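Local coordinates for ABC transporter, substrate-binding protein (Streptococcus pneumoniae, PDB 5G5Y) that binds short- and long-chain fructooligosaccharides, preferring tetrasaccharides and larger, and serves as the solute-binding component of the FusABC-MsmK ABC importer, at residues A[388-391]-A[392-396]; A[456-459]-A[460-463]; A[482-485]-A[486-490]. All coordinates share one frame; numbering follows the deposited sequence.

Contact 1 (A[388-391]-A[392-396]); sequences DSYY and GKVTT
K393 and S389 are brought together by the lysine's torsions: its first torsion (chi1 -61°) sets CG beside the backbone N, and after a nearly straight run the chain bends at chi4 (75°), so that CD and CE pass the carbonyl of S389 and NZ meets S389 O at 2.8 Å. The ammonium arrives in the carbonyl plane, on a lone pair. Water 1 lies close by, donating to Y391 O and accepting a long, weak bond from the same K393 NZ.

A second carbonyl organises the turn. Y390 O receives V394 N at 2.8 Å, in the carbonyl plane, and K393 N at 3.1 Å from above that plane; T395 N adds a weak third bond. The K393 bond closes a type II beta turn, 390-393, with G392 at its third position, where positive phi swings the chain back until G392 N donates to T395 O at 2.9 Å. Y391 CA makes a CA-H...O contact with T395 O at 3.3 Å, alongside the single bridge between Y391 and T395, to which that G392 bond and the weak T395 N-Y390 O bond belong.

Apolar contact is modest. V394 CG2 lies 3.9 Å from Y390 CB, the two side chains running alongside each other, and T395 CG2 approaches Y391 CD1 obliquely at 4.0 Å.

This turn joins the 3-10 segment 388-390, following strand 384-386, to the approach of helix 399-412. Helix 332-340 packs against it: P332 meets Y390, L333 meets V394, and W340, a substrate-binding residue, touches Y391, whose OH bonds to E124 O.

Contact 2 (A[456-459]-A[460-463]); sequences NGNI and DTEW
I459, first residue of helix 459-472, meets W463 one turn later; N458 holds the N-cap position. No capping bond comes from the N458 side chain; the start of the helix is instead marked by backbone bonds. N458 O accepts weak bonds from T461 N and E462 N, and I459 O weak ones from E462 N and W463 N. W463 N to I459 O is 2.9 Å long but bent to 125° at hydrogen.

Apolar contact runs along the buried side. CD1 and CG1 of I459 both lie 3.9 Å from W463 CE3, the side chains parallel in direction. Helix 225-239 covers this side, with V231 touching I459 and K228 making a cation-pi contact with the indole. W463 also lies near D223 and N224, residues of a calcium site.

Polar side chains occupy the outer side. With chi1 at -157°, N458 turns its amide away from its own nitrogen and across to E462, the amide and carboxylate planes standing 87° apart. E462 OE1 is engaged separately, by W453 NE1 and K449 NZ. Waters 2 and 3 each donate to N458 OD1 and also bond T461 OG1. The direct link is N458 ND2 to E462 OE2, 2.9 Å, reaching the anti side of that oxygen from outside the carboxylate plane.

Contact 3 (A[482-485]-A[486-490]); sequences KQKY and YDQYQ
Q483 reaches D487 one helical turn onward, and its path can be followed atom by atom. From CB the chain leaves with CG on the far side from the main-chain nitrogen, then bends at chi2 (70°), which swings the amide toward D487. CG passes D487 OD2 at 3.8 Å. CD is the branch point: OE1 accepts from V218 N, while NE2 donates to D487 OD1 at 2.9 Å with an angle of 152° at hydrogen. D487 OD1 lies in the amide plane of Q483, while NE2 meets that oxygen from above the carboxylate plane. A second acceptor for NE2 is G216 O, so both ends of the amide are tied to the chain around 216-218, and its rotation is fixed.

This is an i to i+4 side-chain link on an alpha-helix, 475-492, whose backbone bonds are nearly straight: D487 N to Q483 O, 2.9 Å, joins the same two residues, and Y489 N to Y485 O, 2.9 Å, continues the series. Elsewhere around the helix, Q488 extends beside two neighbours. Its NE2 lies 3.8 Å from K484 CG, and OE1 is 3.7 Å from Y485 CD1, approaching the phenol obliquely with amide and ring planes 73° apart. The polar ends of K484 and Y485 turn to another partner: K484 NZ forms a salt bridge with D431, and Y485 OH a hydrogen bond to the same carboxylate oxygen.

All three contacts are local, and each puts two buried residues (Y390 and T395; I459 and W463; Y485 and Y486) beside exposed polar ones. Contact 1 is a loop turn near substrate-binding residues; its chief feature is a main-chain carbonyl that takes two good hydrogen bonds and one weak one. Contacts 2 and 3 sit on successive helices, the former at a helix start with weak, bent backbone bonds and two waters, the latter inside a helix with straight ones. Contacts 2 and 3 each have an asparagine or glutamine amide bonded to a carboxylate four residues on. Contact 2 lies farthest out, its centre about 33 Å from that of the chain, against about 21 Å for the others.

Contact 1 (A[388-391]-A[392-396])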
ATOM      1  N   ASP A 388     -15.072  -1.252  -4.450  1.00 16.21           N
ATOM      2  CA  ASP A 388     -15.012  -0.474  -5.660  1.00 18.23           C
ATOM      3  C   ASP A 388     -16.400  -0.212  -6.266  1.00 18.85           C
ATOM      4  O   ASP A 388     -16.606   0.838  -6.851  1.00 17.82           O
ATOM      5  CB  ASP A 388     -14.074  -1.129  -6.650  1.00 20.65           C
ATOM      6  CG  ASP A 388     -13.681  -0.193  -7.783  1.00 21.95           C
ATOM      7  OD1 ASP A 388     -13.057   0.854  -7.517  1.00 21.48           O
ATOM      8  OD2 ASP A 388     -13.993  -0.534  -8.946  1.00 25.15           O
ATOM      9  N   SER A 389     -17.359  -1.116  -6.055  1.00 18.89           N
ATOM     10  CA  SER A 389     -18.753  -0.870  -6.448  1.00 20.11           C
ATOM     11  C   SER A 389     -19.466   0.323  -5.735  1.00 18.96           C
ATOM     12  O   SER A 389     -20.533   0.755  -6.159  1.00 19.11           O
ATOM     13  CB  SER A 389     -19.581  -2.138  -6.242  1.00 20.06           C
ATOM     14  OG  SER A 389     -19.599  -2.520  -4.888  1.00 19.95           O
ATOM     15  N   TYR A 390     -18.925   0.810  -4.630  1.00 17.71           N
ATOM     16  CA  TYR A 390     -19.582   1.887  -3.868  1.00 17.43           C
ATOM     17  C   TYR A 390     -19.432   3.257  -4.564  1.00 16.93           C
ATOM     18  O   TYR A 390     -20.225   4.173  -4.287  1.00 16.73           O
ATOM     19  CB  TYR A 390     -18.988   2.031  -2.474  1.00 16.02           C
ATOM     20  CG  TYR A 390     -19.194   0.884  -1.509  1.00 15.99           C
ATOM     21  CD1 TYR A 390     -19.790  -0.314  -1.897  1.00 17.02           C
ATOM     22  CD2 TYR A 390     -18.827   1.024  -0.175  1.00 15.00           C
ATOM     23  CE1 TYR A 390     -19.998  -1.344  -1.003  1.00 17.08           C
ATOM     24  CE2 TYR A 390     -19.011  -0.003   0.724  1.00 15.42           C
ATOM     25  CZ  TYR A 390     -19.588  -1.189   0.325  1.00 16.35           C
ATOM     26  OH  TYR A 390     -19.766  -2.238   1.231  1.00 16.41           O
ATOM     27  N   TYR A 391     -18.395   3.411  -5.408  1.00 17.34           N
ATOM     28  CA  TYR A 391     -18.104   4.723  -5.993  1.00 17.49           C
ATOM     29  C   TYR A 391     -19.184   5.074  -6.985  1.00 19.68           C
ATOM     30  O   TYR A 391     -19.549   4.229  -7.797  1.00 20.06           O
ATOM     31  CB  TYR A 391     -16.705   4.786  -6.618  1.00 17.36           C
ATOM     32  CG  TYR A 391     -15.667   4.499  -5.581  1.00 16.16           C
ATOM     33  CD1 TYR A 391     -15.497   5.346  -4.494  1.00 16.25           C
ATOM     34  CD2 TYR A 391     -14.870   3.364  -5.665  1.00 16.41           C
ATOM     35  CE1 TYR A 391     -14.580   5.054  -3.513  1.00 16.14           C
ATOM     36  CE2 TYR A 391     -13.935   3.066  -4.685  1.00 15.70           C
ATOM     37  CZ  TYR A 391     -13.781   3.909  -3.626  1.00 15.70           C
ATOM     38  OH  TYR A 391     -12.860   3.631  -2.645  1.00 16.75           O
ATOM     39  N   GLY A 392     -19.741   6.286  -6.860  1.00 21.01           N
ATOM     40  CA  GLY A 392     -20.865   6.718  -7.694  1.00 22.22           C
ATOM     41  C   GLY A 392     -22.237   6.267  -7.205  1.00 24.98           C
ATOM     42  O   GLY A 392     -23.265   6.554  -7.855  1.00 26.26           O
ATOM     43  N   LYS A 393     -22.284   5.542  -6.090  1.00 24.80           N
ATOM     44  CA  LYS A 393     -23.535   5.029  -5.524  1.00 24.97           C
ATOM     45  C   LYS A 393     -23.658   5.491  -4.075  1.00 24.74           C
ATOM     46  O   LYS A 393     -24.619   6.172  -3.706  1.00 25.45           O
ATOM     47  CB  LYS A 393     -23.590   3.513  -5.614  1.00 28.95           C
ATOM     48  CG  LYS A 393     -23.527   2.945  -7.020  1.00 34.43           C
ATOM     49  CD  LYS A 393     -23.961   1.479  -7.041  1.00 40.06           C
ATOM     50  CE  LYS A 393     -23.551   0.766  -8.340  1.00 43.91           C
ATOM     51  NZ  LYS A 393     -22.085   0.434  -8.425  1.00 42.35           N
ATOM     52  N   VAL A 394     -22.661   5.142  -3.269  1.00 22.00           N
ATOM     53  CA  VAL A 394     -22.566   5.507  -1.846  1.00 20.44           C
ATOM     54  C   VAL A 394     -21.769   6.783  -1.626  1.00 18.76           C
ATOM     55  O   VAL A 394     -22.067   7.570  -0.726  1.00 18.97           O
ATOM     56  CB  VAL A 394     -21.866   4.363  -1.066  1.00 22.32           C
ATOM     57  CG1 VAL A 394     -21.740   4.671   0.428  1.00 22.75           C
ATOM     58  CG2 VAL A 394     -22.600   3.035  -1.280  1.00 24.54           C
ATOM     59  N   THR A 395     -20.704   6.965  -2.407  1.00 17.24           N
ATOM     60  CA  THR A 395     -19.774   8.002  -2.183  1.00 18.25           C
ATOM     61  C   THR A 395     -19.010   8.320  -3.457  1.00 18.87           C
ATOM     62  O   THR A 395     -18.900   7.487  -4.353  1.00 19.33           O
ATOM     63  CB  THR A 395     -18.757   7.573  -1.073  1.00 18.11           C
ATOM     64  OG1 THR A 395     -17.900   8.658  -0.780  1.00 17.19           O
ATOM     65  CG2 THR A 395     -17.901   6.356  -1.515  1.00 18.33           C
ATOM     66  N   THR A 396     -18.479   9.521  -3.509  1.00 20.15           N
ATOM     67  CA  THR A 396     -17.424   9.847  -4.440  1.00 21.14           C
ATOM     68  C   THR A 396     -16.093   9.268  -3.991  1.00 21.66           C
ATOM     69  O   THR A 396     -15.868   9.018  -2.816  1.00 19.42           O
ATOM     70  CB  THR A 396     -17.268  11.381  -4.587  1.00 22.36           C
ATOM     71  OG1 THR A 396     -17.158  11.982  -3.295  1.00 21.53           O
ATOM     72  CG2 THR A 396     -18.452  11.951  -5.308  1.00 24.01           C
TER
HETATM   73  O   HOH W   1     -21.614   3.490  -9.987  1.00 41.51           O

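Contact 2 (A[456-459]-A[460-463])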
ATOM      1  N   ASN A 456      29.626   0.222  -9.128  1.00 18.77           N
ATOM      2  CA  ASN A 456      30.947  -0.359  -9.416  1.00 19.34           C
ATOM      3  C   ASN A 456      30.954  -1.183 -10.716  1.00 19.76           C
ATOM      4  O   ASN A 456      31.905  -1.147 -11.485  1.00 19.34           O
ATOM      5  CB  ASN A 456      31.437  -1.208  -8.248  1.00 19.42           C
ATOM      6  CG  ASN A 456      32.790  -1.862  -8.534  1.00 20.80           C
ATOM      7  OD1 ASN A 456      33.779  -1.182  -8.592  1.00 22.68           O
ATOM      8  ND2 ASN A 456      32.806  -3.158  -8.774  1.00 20.56           N
ATOM      9  N   GLY A 457      29.907  -1.959 -10.939  1.00 18.07           N
ATOM     10  CA  GLY A 457      29.823  -2.833 -12.094  1.00 17.21           C
ATOM     11  C   GLY A 457      30.028  -4.291 -11.718  1.00 17.00           C
ATOM     12  O   GLY A 457      29.765  -4.701 -10.571  1.00 19.03           O
ATOM     13  N   ASN A 458      30.455  -5.082 -12.700  1.00 16.50           N
ATOM     14  CA  ASN A 458      30.894  -6.500 -12.550  1.00 15.74           C
ATOM     15  C   ASN A 458      29.770  -7.553 -12.378  1.00 16.11           C
ATOM     16  O   ASN A 458      30.038  -8.671 -11.948  1.00 17.16           O
ATOM     17  CB  ASN A 458      31.943  -6.673 -11.427  1.00 15.85           C
ATOM     18  CG  ASN A 458      32.822  -7.931 -11.603  1.00 15.84           C
ATOM     19  OD1 ASN A 458      33.166  -8.314 -12.712  1.00 16.49           O
ATOM     20  ND2 ASN A 458      33.203  -8.564 -10.494  1.00 17.10           N
ATOM     21  N   ILE A 459      28.535  -7.220 -12.716  1.00 15.67           N
ATOM     22  CA  ILE A 459      27.431  -8.202 -12.562  1.00 16.48           C
ATOM     23  C   ILE A 459      27.656  -9.518 -13.335  1.00 16.99           C
ATOM     24  O   ILE A 459      27.377 -10.596 -12.798  1.00 15.88           O
ATOM     25  CB  ILE A 459      26.031  -7.622 -12.905  1.00 15.79           C
ATOM     26  CG1 ILE A 459      24.929  -8.590 -12.428  1.00 15.33           C
ATOM     27  CG2 ILE A 459      25.892  -7.260 -14.383  1.00 16.51           C
ATOM     28  CD1 ILE A 459      23.544  -7.955 -12.529  1.00 15.32           C
ATOM     29  N   ASP A 460      28.181  -9.448 -14.554  1.00 18.86           N
ATOM     30  CA  ASP A 460      28.329 -10.682 -15.357  1.00 22.35           C
ATOM     31  C   ASP A 460      29.124 -11.753 -14.605  1.00 21.27           C
ATOM     32  O   ASP A 460      28.708 -12.902 -14.570  1.00 21.55           O
ATOM     33  CB  ASP A 460      28.966 -10.453 -16.745  1.00 25.95           C
ATOM     34  CG  ASP A 460      28.050  -9.716 -17.707  1.00 28.60           C
ATOM     35  OD1 ASP A 460      26.810  -9.714 -17.528  1.00 29.59           O
ATOM     36  OD2 ASP A 460      28.581  -9.111 -18.666  1.00 34.50           O
ATOM     37  N   THR A 461      30.210 -11.366 -13.945  1.00 18.63           N
ATOM     38  CA  THR A 461      31.065 -12.342 -13.277  1.00 19.44           C
ATOM     39  C   THR A 461      30.528 -12.777 -11.917  1.00 19.23           C
ATOM     40  O   THR A 461      30.754 -13.914 -11.493  1.00 18.53           O
ATOM     41  CB  THR A 461      32.524 -11.824 -13.204  1.00 20.15           C
ATOM     42  OG1 THR A 461      32.945 -11.605 -14.551  1.00 22.11           O
ATOM     43  CG2 THR A 461      33.439 -12.835 -12.572  1.00 20.26           C
ATOM     44  N   GLU A 462      29.783 -11.893 -11.259  1.00 16.27           N
ATOM     45  CA  GLU A 462      29.341 -12.112  -9.898  1.00 16.27           C
ATOM     46  C   GLU A 462      27.957 -12.772  -9.816  1.00 15.87           C
ATOM     47  O   GLU A 462      27.566 -13.219  -8.731  1.00 14.25           O
ATOM     48  CB  GLU A 462      29.280 -10.764  -9.160  1.00 17.42           C
ATOM     49  CG  GLU A 462      30.648 -10.152  -8.932  1.00 19.66           C
ATOM     50  CD  GLU A 462      30.636  -8.868  -8.113  1.00 20.82           C
ATOM     51  OE1 GLU A 462      29.580  -8.501  -7.518  1.00 19.03           O
ATOM     52  OE2 GLU A 462      31.734  -8.261  -8.018  1.00 21.56           O
ATOM     53  N   TRP A 463      27.245 -12.815 -10.946  1.00 14.80           N
ATOM     54  CA  TRP A 463      25.842 -13.258 -10.967  1.00 16.08           C
ATOM     55  C   TRP A 463      25.639 -14.671 -10.427  1.00 17.30           C
ATOM     56  O   TRP A 463      24.777 -14.887  -9.556  1.00 15.53           O
ATOM     57  CB  TRP A 463      25.257 -13.087 -12.369  1.00 16.64           C
ATOM     58  CG  TRP A 463      23.795 -13.464 -12.499  1.00 16.85           C
ATOM     59  CD1 TRP A 463      23.288 -14.566 -13.114  1.00 17.81           C
ATOM     60  CD2 TRP A 463      22.679 -12.711 -12.021  1.00 16.58           C
ATOM     61  NE1 TRP A 463      21.906 -14.551 -13.037  1.00 17.47           N
ATOM     62  CE2 TRP A 463      21.513 -13.422 -12.373  1.00 16.76           C
ATOM     63  CE3 TRP A 463      22.551 -11.493 -11.323  1.00 15.71           C
ATOM     64  CZ2 TRP A 463      20.237 -12.961 -12.050  1.00 16.66           C
ATOM     65  CZ3 TRP A 463      21.289 -11.030 -11.016  1.00 16.55           C
ATOM     66  CH2 TRP A 463      20.144 -11.764 -11.382  1.00 16.38           C
TER
HETATM   67  O   HOH W   2      31.886  -9.003 -14.902  1.00 21.70           O
HETATM   68  O   HOH W   3      35.267  -9.762 -13.586  1.00 29.89           O

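Contact 3 (A[482-485]-A[486-490])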
ATOM      1  N   LYS A 482       5.945 -19.940  -0.065  1.00 13.79           N
ATOM      2  CA  LYS A 482       5.075 -19.007  -0.780  1.00 14.38           C
ATOM      3  C   LYS A 482       4.142 -19.752  -1.730  1.00 14.84           C
ATOM      4  O   LYS A 482       2.928 -19.455  -1.824  1.00 14.32           O
ATOM      5  CB  LYS A 482       5.906 -17.943  -1.497  1.00 14.73           C
ATOM      6  CG  LYS A 482       6.639 -16.951  -0.572  1.00 15.08           C
ATOM      7  CD  LYS A 482       5.708 -15.894  -0.014  1.00 15.70           C
ATOM      8  CE  LYS A 482       6.407 -14.939   0.953  1.00 18.31           C
ATOM      9  NZ  LYS A 482       5.486 -13.834   1.353  1.00 19.08           N
ATOM     10  N   GLN A 483       4.685 -20.748  -2.432  1.00 14.68           N
ATOM     11  CA  GLN A 483       3.883 -21.540  -3.352  1.00 15.13           C
ATOM     12  C   GLN A 483       2.841 -22.347  -2.605  1.00 15.80           C
ATOM     13  O   GLN A 483       1.730 -22.486  -3.078  1.00 15.21           O
ATOM     14  CB  GLN A 483       4.778 -22.485  -4.196  1.00 15.82           C
ATOM     15  CG  GLN A 483       4.070 -23.179  -5.314  1.00 16.16           C
ATOM     16  CD  GLN A 483       3.679 -22.230  -6.424  1.00 17.16           C
ATOM     17  OE1 GLN A 483       4.536 -21.613  -7.034  1.00 16.08           O
ATOM     18  NE2 GLN A 483       2.386 -22.158  -6.732  1.00 18.31           N
ATOM     19  N   LYS A 484       3.200 -22.904  -1.445  1.00 15.88           N
ATOM     20  CA  LYS A 484       2.246 -23.639  -0.653  1.00 17.63           C
ATOM     21  C   LYS A 484       1.011 -22.794  -0.295  1.00 16.10           C
ATOM     22  O   LYS A 484      -0.131 -23.214  -0.486  1.00 16.75           O
ATOM     23  CB  LYS A 484       2.928 -24.190   0.607  1.00 19.32           C
ATOM     24  CG  LYS A 484       2.034 -24.971   1.571  1.00 21.34           C
ATOM     25  CD  LYS A 484       2.831 -25.443   2.791  1.00 23.02           C
ATOM     26  CE  LYS A 484       3.071 -24.314   3.776  1.00 24.00           C
ATOM     27  NZ  LYS A 484       3.694 -24.771   5.051  1.00 24.71           N
ATOM     28  N   TYR A 485       1.236 -21.616   0.242  1.00 15.53           N
ATOM     29  CA  TYR A 485       0.121 -20.746   0.583  1.00 15.04           C
ATOM     30  C   TYR A 485      -0.665 -20.247  -0.639  1.00 14.33           C
ATOM     31  O   TYR A 485      -1.885 -20.094  -0.553  1.00 14.82           O
ATOM     32  CB  TYR A 485       0.582 -19.595   1.464  1.00 15.36           C
ATOM     33  CG  TYR A 485       0.871 -20.053   2.865  1.00 15.93           C
ATOM     34  CD1 TYR A 485      -0.168 -20.242   3.773  1.00 16.58           C
ATOM     35  CD2 TYR A 485       2.174 -20.346   3.275  1.00 16.45           C
ATOM     36  CE1 TYR A 485       0.077 -20.695   5.049  1.00 17.97           C
ATOM     37  CE2 TYR A 485       2.430 -20.783   4.560  1.00 17.17           C
ATOM     38  CZ  TYR A 485       1.372 -20.978   5.440  1.00 17.52           C
ATOM     39  OH  TYR A 485       1.593 -21.441   6.730  1.00 18.93           O
ATOM     40  N   TYR A 486       0.024 -20.024  -1.755  1.00 15.03           N
ATOM     41  CA  TYR A 486      -0.646 -19.629  -3.000  1.00 15.10           C
ATOM     42  C   TYR A 486      -1.622 -20.710  -3.458  1.00 16.85           C
ATOM     43  O   TYR A 486      -2.805 -20.426  -3.765  1.00 15.98           O
ATOM     44  CB  TYR A 486       0.361 -19.295  -4.104  1.00 14.43           C
ATOM     45  CG  TYR A 486      -0.353 -18.824  -5.340  1.00 13.48           C
ATOM     46  CD1 TYR A 486      -0.831 -17.537  -5.413  1.00 15.16           C
ATOM     47  CD2 TYR A 486      -0.621 -19.678  -6.412  1.00 13.99           C
ATOM     48  CE1 TYR A 486      -1.525 -17.080  -6.517  1.00 14.49           C
ATOM     49  CE2 TYR A 486      -1.326 -19.214  -7.550  1.00 15.46           C
ATOM     50  CZ  TYR A 486      -1.783 -17.899  -7.569  1.00 15.21           C
ATOM     51  OH  TYR A 486      -2.515 -17.322  -8.615  1.00 17.73           O
ATOM     52  N   ASP A 487      -1.135 -21.958  -3.464  1.00 17.43           N
ATOM     53  CA  ASP A 487      -1.971 -23.080  -3.864  1.00 19.44           C
ATOM     54  C   ASP A 487      -3.150 -23.230  -2.907  1.00 20.91           C
ATOM     55  O   ASP A 487      -4.264 -23.426  -3.367  1.00 21.89           O
ATOM     56  CB  ASP A 487      -1.173 -24.398  -3.965  1.00 20.90           C
ATOM     57  CG  ASP A 487      -0.061 -24.346  -5.036  1.00 22.20           C
ATOM     58  OD1 ASP A 487      -0.068 -23.465  -5.939  1.00 22.84           O
ATOM     59  OD2 ASP A 487       0.829 -25.207  -4.988  1.00 24.79           O
ATOM     60  N   GLN A 488      -2.927 -23.139  -1.601  1.00 22.46           N
ATOM     61  CA  GLN A 488      -4.044 -23.213  -0.645  1.00 25.97           C
ATOM     62  C   GLN A 488      -5.103 -22.098  -0.861  1.00 25.75           C
ATOM     63  O   GLN A 488      -6.312 -22.346  -0.807  1.00 24.93           O
ATOM     64  CB  GLN A 488      -3.532 -23.161   0.792  1.00 29.78           C
ATOM     65  CG  GLN A 488      -2.835 -24.427   1.251  1.00 35.10           C
ATOM     66  CD  GLN A 488      -2.179 -24.312   2.630  1.00 41.94           C
ATOM     67  OE1 GLN A 488      -2.270 -23.278   3.313  1.00 46.04           O
ATOM     68  NE2 GLN A 488      -1.497 -25.385   3.043  1.00 45.39           N
ATOM     69  N   TYR A 489      -4.639 -20.867  -1.062  1.00 22.51           N
ATOM     70  CA  TYR A 489      -5.522 -19.737  -1.392  1.00 22.28           C
ATOM     71  C   TYR A 489      -6.411 -20.009  -2.606  1.00 24.68           C
ATOM     72  O   TYR A 489      -7.626 -19.743  -2.560  1.00 23.87           O
ATOM     73  CB  TYR A 489      -4.695 -18.473  -1.621  1.00 21.16           C
ATOM     74  CG  TYR A 489      -5.488 -17.269  -1.997  1.00 20.26           C
ATOM     75  CD1 TYR A 489      -6.162 -16.522  -1.046  1.00 20.57           C
ATOM     76  CD2 TYR A 489      -5.564 -16.875  -3.313  1.00 21.63           C
ATOM     77  CE1 TYR A 489      -6.888 -15.387  -1.417  1.00 21.76           C
ATOM     78  CE2 TYR A 489      -6.262 -15.749  -3.691  1.00 22.97           C
ATOM     79  CZ  TYR A 489      -6.926 -15.015  -2.740  1.00 22.41           C
ATOM     80  OH  TYR A 489      -7.613 -13.932  -3.191  1.00 24.07           O
ATOM     81  N   GLN A 490      -5.838 -20.554  -3.679  1.00 27.30           N
ATOM     82  CA  GLN A 490      -6.653 -20.939  -4.861  1.00 30.51           C
ATOM     83  C   GLN A 490      -7.838 -21.839  -4.497  1.00 32.11           C
ATOM     84  O   GLN A 490      -8.933 -21.629  -5.002  1.00 32.48           O
ATOM     85  CB  GLN A 490      -5.820 -21.640  -5.948  1.00 30.95           C
ATOM     86  CG  GLN A 490      -4.686 -20.837  -6.534  1.00 31.09           C
ATOM     87  CD  GLN A 490      -4.981 -19.360  -6.688  1.00 33.04           C
ATOM     88  OE1 GLN A 490      -4.344 -18.526  -6.053  1.00 38.93           O
ATOM     89  NE2 GLN A 490      -5.952 -19.028  -7.510  1.00 33.76           N
TER